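Local coordinates for protein nitrite transporter NirC (Salmonella enterica subsp. enterica serovar Typhimurium, PDB 4FC4) that forms a pentameric channel of the formate/nitrite transporter family that carries nitrite into and out of the cell across the inner membrane, at residues A36-G41 against S77-G82. Numbering follows the deposited sequence.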
ATOM      1  N   ALA B  36      -6.782 -14.068  21.989  1.00 36.84           N
ATOM      2  CA  ALA B  36      -7.697 -14.416  20.913  1.00 36.17           C
ATOM      3  C   ALA B  36      -7.330 -13.677  19.585  1.00 34.36           C
ATOM      4  O   ALA B  36      -7.264 -14.324  18.504  1.00 35.79           O
ATOM      5  CB  ALA B  36      -9.141 -14.137  21.341  1.00 35.02           C
ATOM      6  N   TYR B  37      -7.027 -12.372  19.679  1.00 34.44           N
ATOM      7  CA  TYR B  37      -6.702 -11.540  18.498  1.00 35.54           C
ATOM      8  C   TYR B  37      -5.441 -12.012  17.851  1.00 38.71           C
ATOM      9  O   TYR B  37      -5.412 -12.197  16.619  1.00 35.89           O
ATOM     10  CB  TYR B  37      -6.564 -10.068  18.851  1.00 34.44           C
ATOM     11  CG  TYR B  37      -7.881  -9.402  19.322  1.00 36.09           C
ATOM     12  CD1 TYR B  37      -9.138 -10.053  19.186  1.00 33.44           C
ATOM     13  CD2 TYR B  37      -7.855  -8.123  19.873  1.00 31.80           C
ATOM     14  CE1 TYR B  37     -10.278  -9.448  19.611  1.00 32.90           C
ATOM     15  CE2 TYR B  37      -9.000  -7.517  20.298  1.00 32.71           C
ATOM     16  CZ  TYR B  37     -10.204  -8.172  20.179  1.00 33.48           C
ATOM     17  OH  TYR B  37     -11.321  -7.520  20.675  1.00 36.60           O
ATOM     18  N   VAL B  38      -4.400 -12.219  18.670  1.00 37.32           N
ATOM     19  CA  VAL B  38      -3.151 -12.724  18.145  1.00 36.08           C
ATOM     20  C   VAL B  38      -3.407 -14.074  17.451  1.00 37.26           C
ATOM     21  O   VAL B  38      -2.900 -14.305  16.334  1.00 34.01           O
ATOM     22  CB  VAL B  38      -2.021 -12.774  19.188  1.00 37.69           C
ATOM     23  CG1 VAL B  38      -0.723 -13.330  18.567  1.00 38.90           C
ATOM     24  CG2 VAL B  38      -1.720 -11.374  19.709  1.00 36.27           C
ATOM     25  N   GLY B  39      -4.221 -14.925  18.094  1.00 38.01           N
ATOM     26  CA  GLY B  39      -4.675 -16.187  17.530  1.00 37.17           C
ATOM     27  C   GLY B  39      -5.304 -16.089  16.127  1.00 42.25           C
ATOM     28  O   GLY B  39      -5.001 -16.922  15.264  1.00 42.47           O
ATOM     29  N   LEU B  40      -6.224 -15.136  15.918  1.00 36.78           N
ATOM     30  CA  LEU B  40      -6.902 -15.019  14.663  1.00 38.26           C
ATOM     31  C   LEU B  40      -5.822 -14.708  13.609  1.00 39.03           C
ATOM     32  O   LEU B  40      -5.915 -15.171  12.464  1.00 43.45           O
ATOM     33  CB  LEU B  40      -7.999 -13.917  14.721  1.00 42.42           C
ATOM     34  CG  LEU B  40      -9.300 -14.193  15.563  1.00 40.74           C
ATOM     35  CD1 LEU B  40     -10.047 -12.911  15.831  1.00 35.00           C
ATOM     36  CD2 LEU B  40     -10.249 -15.175  14.835  1.00 35.45           C
ATOM     37  N   GLY B  41      -4.783 -13.962  13.991  1.00 36.09           N
ATOM     38  CA  GLY B  41      -3.590 -13.834  13.159  1.00 37.07           C
ATOM     39  C   GLY B  41      -2.847 -15.140  12.841  1.00 37.73           C
ATOM     40  O   GLY B  41      -2.436 -15.385  11.691  1.00 39.23           O
ATOM     41  N   SER B  77      -6.817  -4.093  23.774  1.00 43.22           N
ATOM     42  CA  SER B  77      -6.706  -5.341  24.569  1.00 41.83           C
ATOM     43  C   SER B  77      -5.468  -5.279  25.509  1.00 42.69           C
ATOM     44  O   SER B  77      -4.766  -4.301  25.528  1.00 43.21           O
ATOM     45  CB  SER B  77      -6.581  -6.509  23.613  1.00 39.28           C
ATOM     46  OG  SER B  77      -5.403  -6.349  22.851  1.00 38.48           O
ATOM     47  N   GLU B  78      -5.163  -6.323  26.258  1.00 42.95           N
ATOM     48  CA  GLU B  78      -3.894  -6.317  27.039  1.00 45.90           C
ATOM     49  C   GLU B  78      -2.960  -7.484  26.698  1.00 44.07           C
ATOM     50  O   GLU B  78      -3.339  -8.623  26.842  1.00 47.06           O
ATOM     51  CB  GLU B  78      -4.170  -6.239  28.548  1.00 42.42           C
ATOM     52  CG  GLU B  78      -5.069  -5.060  28.892  1.00 44.75           C
ATOM     53  CD  GLU B  78      -4.391  -3.670  28.790  1.00 47.90           C
ATOM     54  OE1 GLU B  78      -3.133  -3.569  28.707  1.00 51.42           O
ATOM     55  OE2 GLU B  78      -5.117  -2.638  28.878  1.00 51.04           O
ATOM     56  N   LEU B  79      -1.761  -7.180  26.222  1.00 43.52           N
ATOM     57  CA  LEU B  79      -0.848  -8.160  25.663  1.00 42.25           C
ATOM     58  C   LEU B  79       0.333  -8.258  26.591  1.00 43.59           C
ATOM     59  O   LEU B  79       0.987  -7.270  26.893  1.00 42.64           O
ATOM     60  CB  LEU B  79      -0.374  -7.714  24.251  1.00 39.74           C
ATOM     61  CG  LEU B  79       0.459  -8.734  23.436  1.00 37.90           C
ATOM     62  CD1 LEU B  79      -0.264 -10.082  23.341  1.00 31.02           C
ATOM     63  CD2 LEU B  79       0.880  -8.204  22.025  1.00 33.03           C
ATOM     64  N   PHE B  80       0.617  -9.467  27.057  1.00 48.90           N
ATOM     65  CA  PHE B  80       1.650  -9.633  28.049  1.00 46.07           C
ATOM     66  C   PHE B  80       2.985  -9.092  27.521  1.00 46.86           C
ATOM     67  O   PHE B  80       3.724  -8.454  28.286  1.00 46.79           O
ATOM     68  CB  PHE B  80       1.767 -11.098  28.506  1.00 47.76           C
ATOM     69  CG  PHE B  80       3.144 -11.461  29.002  1.00 47.09           C
ATOM     70  CD1 PHE B  80       4.138 -11.876  28.096  1.00 44.47           C
ATOM     71  CD2 PHE B  80       3.468 -11.341  30.367  1.00 44.66           C
ATOM     72  CE1 PHE B  80       5.419 -12.184  28.552  1.00 47.41           C
ATOM     73  CE2 PHE B  80       4.753 -11.635  30.819  1.00 44.12           C
ATOM     74  CZ  PHE B  80       5.727 -12.064  29.919  1.00 45.19           C
ATOM     75  N   THR B  81       3.293  -9.320  26.233  1.00 43.01           N
ATOM     76  CA  THR B  81       4.637  -8.982  25.736  1.00 43.07           C
ATOM     77  C   THR B  81       4.849  -7.484  25.727  1.00 43.01           C
ATOM     78  O   THR B  81       5.953  -7.015  25.910  1.00 47.46           O
ATOM     79  CB  THR B  81       4.948  -9.607  24.355  1.00 42.64           C
ATOM     80  OG1 THR B  81       3.892  -9.274  23.452  1.00 40.69           O
ATOM     81  CG2 THR B  81       5.046 -11.155  24.485  1.00 41.39           C
ATOM     82  N   GLY B  82       3.770  -6.724  25.562  1.00 44.91           N
ATOM     83  CA  GLY B  82       3.838  -5.250  25.574  1.00 43.49           C
ATOM     84  C   GLY B  82       3.898  -4.774  27.022  1.00 47.64           C
ATOM     85  O   GLY B  82       4.597  -3.803  27.333  1.00 49.60           O
TER
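Tyr-37 meets Ser-77 where helix 24-51 passes the extended linker between helices 67-75 and 80-93. The ring approaches obliquely, its CE2 4.2 Å from Ser-77 CB, and a small residue suits a place beside so broad a side chain. Each hydroxyl bonds outside the pair: Tyr-37 OH to Tyr-245 OH of the second subunit, Ser-77 OG to the carbonyl oxygen of Val-72, within its own chain. Tyrosine thus serves two surfaces, its ring packing against the linker while its OH reaches the subunit interface.

One residue on, Val-38, short and branched, holds a methyl close to the helix surface, its CG2 4.1 Å from Leu-79 CD1. Its CG1 lies anti to the backbone N (chi1 180°), which sets CG2 beside that nitrogen and facing the leucine. Leu-79, at the N-cap position of helix 80-93, has the longer chain needed to reach the valine, crossing it at about a right angle. Val-72 touches both residues, while Ala-200 and Val-199 of helix 198-209 add further apolar cover.

No hydrogen bond spans the two segments, which bury just 108 Å² between them; dispersion and exclusion of water therefore join helix to linker here, and the hydroxyls of Tyr-37 and Ser-77 find their hydrogen bonds with other partners.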